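Local coordinates for protein GNA33 (Neisseria gonorrhoeae FA 1090, PDB 2G5D) that probably cleaves the beta-1,4 linkage between N-acetylmuramic acid and N-acetylglucosamine in peptidoglycan as a lytic transglycosylase, forming a 1,6-anhydro bond in the N-acetylmuramic acid residue, at residues T34-G38 and G39-T43; Q107-N111 and G112-G116. All coordinates share one frame; numbering follows the deposited sequence.

Interaction 1: residues T34-G38 and G39-T43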
# COMPACT_ATOMS: atom_id res chain seq x y z
N THR A 34 -25.40 -16.80 3.35
CA THR A 34 -24.22 -17.02 2.53
C THR A 34 -24.30 -16.27 1.20
O THR A 34 -25.39 -16.04 0.66
CB THR A 34 -23.96 -18.54 2.27
OG1 THR A 34 -25.20 -19.18 1.99
CG2 THR A 34 -23.36 -19.22 3.49
N VAL A 35 -23.13 -15.87 0.70
CA VAL A 35 -22.95 -15.30 -0.64
C VAL A 35 -21.72 -16.01 -1.17
O VAL A 35 -20.79 -16.31 -0.41
CB VAL A 35 -22.68 -13.74 -0.59
CG1 VAL A 35 -22.11 -13.24 -1.91
CG2 VAL A 35 -23.94 -12.97 -0.28
N ALA A 36 -21.70 -16.32 -2.46
CA ALA A 36 -20.58 -17.04 -3.04
C ALA A 36 -20.22 -16.44 -4.37
O ALA A 36 -21.08 -15.92 -5.08
CB ALA A 36 -20.92 -18.52 -3.22
N GLY A 37 -18.95 -16.54 -4.72
CA GLY A 37 -18.46 -16.07 -6.01
C GLY A 37 -16.96 -16.17 -5.96
O GLY A 37 -16.35 -15.92 -4.91
N GLY A 38 -16.37 -16.58 -7.08
CA GLY A 38 -14.92 -16.60 -7.25
C GLY A 38 -14.18 -17.65 -6.45
O GLY A 38 -12.99 -17.48 -6.19
N GLY A 39 -14.88 -18.73 -6.08
CA GLY A 39 -14.38 -19.73 -5.11
C GLY A 39 -14.56 -19.31 -3.65
O GLY A 39 -14.36 -20.11 -2.72
N ALA A 40 -14.94 -18.05 -3.44
CA ALA A 40 -15.15 -17.52 -2.10
C ALA A 40 -16.58 -17.70 -1.59
O ALA A 40 -17.56 -17.66 -2.36
CB ALA A 40 -14.71 -16.04 -1.99
N VAL A 41 -16.69 -17.91 -0.28
CA VAL A 41 -17.99 -18.02 0.40
C VAL A 41 -18.01 -17.12 1.64
O VAL A 41 -17.13 -17.19 2.50
CB VAL A 41 -18.37 -19.52 0.71
CG1 VAL A 41 -19.69 -19.62 1.46
CG2 VAL A 41 -18.48 -20.34 -0.57
N TYR A 42 -19.01 -16.25 1.72
CA TYR A 42 -19.14 -15.34 2.86
C TYR A 42 -20.34 -15.76 3.71
O TYR A 42 -21.42 -15.95 3.18
CB TYR A 42 -19.37 -13.92 2.38
CG TYR A 42 -18.39 -13.40 1.34
CD1 TYR A 42 -18.63 -13.61 -0.01
CD2 TYR A 42 -17.27 -12.64 1.71
CE1 TYR A 42 -17.77 -13.13 -0.99
CE2 TYR A 42 -16.39 -12.13 0.72
CZ TYR A 42 -16.67 -12.38 -0.64
OH TYR A 42 -15.87 -11.94 -1.66
N THR A 43 -20.14 -15.89 5.02
CA THR A 43 -21.18 -16.38 5.92
C THR A 43 -21.37 -15.42 7.07
O THR A 43 -20.41 -15.09 7.77
CB THR A 43 -20.84 -17.81 6.48
OG1 THR A 43 -20.57 -18.69 5.38
CG2 THR A 43 -21.98 -18.42 7.30
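Val-35 and Tyr-42 exchange two backbone hydrogen bonds: Tyr-42 N reaches Val-35 O at 2.8 Å on an almost straight bond (173° at the hydrogen), and Val-35 N returns to Tyr-42 O in the plane of that carbonyl. Gly-37 and Ala-40 form the second pair, which makes four bonds between 34-38 and 39-43. Here Ala-40 N sits 2.9 Å from Gly-37 O but well above the carbonyl plane, a consequence of the tight reversal. CA-H...O contacts add to these, among them Thr-34 CA to Tyr-42 O at 3.1 Å.

The whole is a beta hairpin with a two-residue loop, closed by a type I' turn, with Gly-38 and Gly-39 at the corners, both at positive phi. Tyr-346 hydroxyl bonds to Gly-38 O.

Side chains pack on both faces. On one, Val-35 and Tyr-42 meet at a slant, Val-35 CG1 lying 4.0 Å from Tyr-42 CD1. CG of the tyrosine stands beside its own backbone N (chi1 -51°), which brings the ring edge near Val-35 O, 3.5 Å from CD1; its hydroxyl bonds Tyr-346 O, and Trp-106 touches both residues. On the other face Thr-34 and Thr-43 run alongside each other, Thr-34 CG2 against Thr-43 OG1 at 3.4 Å, while Ala-36 CB meets Val-41 CG2 at 4.0 Å.

Interaction 2: residues Q107-N111 and G112-G116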
# COMPACT_ATOMS: atom_id res chain seq x y z
N GLN A 107 -17.96 -13.95 7.77
CA GLN A 107 -16.77 -14.81 7.78
C GLN A 107 -16.40 -15.21 6.34
O GLN A 107 -17.28 -15.57 5.54
CB GLN A 107 -17.01 -16.04 8.64
CG GLN A 107 -15.77 -16.90 8.72
CD GLN A 107 -15.88 -17.98 9.77
OE1 GLN A 107 -16.89 -18.69 9.85
NE2 GLN A 107 -14.83 -18.14 10.58
N VAL A 108 -15.12 -15.14 6.02
CA VAL A 108 -14.63 -15.29 4.64
C VAL A 108 -13.92 -16.64 4.45
O VAL A 108 -12.99 -16.97 5.19
CB VAL A 108 -13.71 -14.10 4.21
CG1 VAL A 108 -13.26 -14.26 2.74
CG2 VAL A 108 -14.41 -12.74 4.41
N ALA A 109 -14.41 -17.43 3.49
CA ALA A 109 -13.68 -18.60 3.03
C ALA A 109 -13.23 -18.41 1.59
O ALA A 109 -14.01 -18.00 0.74
CB ALA A 109 -14.50 -19.89 3.18
N GLY A 110 -11.95 -18.68 1.34
CA GLY A 110 -11.40 -18.70 -0.01
C GLY A 110 -11.06 -20.12 -0.43
O GLY A 110 -10.21 -20.78 0.18
N ASN A 111 -11.74 -20.59 -1.47
CA ASN A 111 -11.49 -21.92 -2.03
C ASN A 111 -11.57 -23.03 -0.98
O ASN A 111 -10.70 -23.91 -0.90
CB ASN A 111 -10.14 -21.92 -2.77
CG ASN A 111 -10.11 -20.92 -3.90
OD1 ASN A 111 -11.02 -20.88 -4.73
ND2 ASN A 111 -9.07 -20.09 -3.94
N GLY A 112 -12.62 -22.95 -0.16
CA GLY A 112 -12.94 -23.96 0.84
C GLY A 112 -12.22 -23.84 2.17
O GLY A 112 -12.47 -24.63 3.09
N SER A 113 -11.35 -22.83 2.29
CA SER A 113 -10.53 -22.67 3.49
C SER A 113 -10.72 -21.31 4.15
O SER A 113 -10.64 -20.26 3.51
CB SER A 113 -9.05 -22.92 3.17
OG SER A 113 -8.26 -22.79 4.34
N LEU A 114 -11.01 -21.36 5.45
CA LEU A 114 -11.04 -20.16 6.29
C LEU A 114 -9.63 -19.58 6.49
O LEU A 114 -9.48 -18.39 6.79
CB LEU A 114 -11.70 -20.48 7.65
CG LEU A 114 -13.23 -20.68 7.62
CD1 LEU A 114 -13.76 -21.09 8.97
CD2 LEU A 114 -13.96 -19.42 7.11
N ALA A 115 -8.62 -20.42 6.32
CA ALA A 115 -7.24 -20.03 6.62
C ALA A 115 -6.61 -19.33 5.43
O ALA A 115 -6.71 -19.82 4.29
CB ALA A 115 -6.42 -21.25 7.04
N GLY A 116 -5.94 -18.22 5.70
CA GLY A 116 -5.27 -17.44 4.66
C GLY A 116 -3.97 -16.83 5.15
O GLY A 116 -3.44 -17.21 6.20
O HOH W 1 -11.20 -16.55 7.37
O HOH W 2 -14.68 -21.06 -0.21
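Leu-114 lays its two methyls against the side chain of Gln-107, the two chains crossing at about a right angle, and this is the close-packed part of the contact. Leu-114 CD2 lies 3.5 Å from Gln-107 CG and 3.3 Å from Val-108 O, while CD1 approaches the amide at Gln-107 NE2, also 3.5 Å away. The glutamine reaches there because CG is anti to its backbone N (chi1 -177°) and the chain stays extended to the amide. Ala-109 CB touches the same CD2 at 4.0 Å, and Tyr-407 of strand 403-413 packs on Leu-114. Beside this cluster a water lies within bonding distance of both Val-108 O and Leu-114 O and may bridge them.

Beyond the cluster a type I' turn from Gly-110 to Ser-113 reverses the chain at the end of strand 103-110, with a single antiparallel bridge. Gly-110 N bonds Ser-113 O at 3.0 Å; in the return bond, 3.2 Å long, Ser-113 N stands far above the plane of the Gly-110 carbonyl. The paths then part, and Ser-113 OG accepts from Ala-115 N in an ST turn.

The tip of the turn is the looser, solvent side. Asn-111 and Gly-112 occupy its exposed corners, and the amide end of Asn-111 leads away. A second water sits beside the turn: it accepts from Gly-112 N at 2.8 Å and gives a weak bond to Ala-109 O.

Interactions 1 and 2 sit side by side, their centres 9 Å apart, because strand 40-44 pairs antiparallel with strand 103-110. Thr-43 O to Gln-107 N (2.7 Å) and Val-41 N to Ala-109 O (2.9 Å) are probable hydrogen bonds across the seam. Ala-109 O, which takes the bond from Val-41, also lies 3.4 Å from Ala-40 CB. A backbone bond between Gly-39 and Asn-111 carries the pairing up to the two turns. Tyr-42 CD2 packs on Val-108 CG2 at 3.9 Å. Strand 103-110 also pairs antiparallel with strand 403-413, through Val-108 and Val-408.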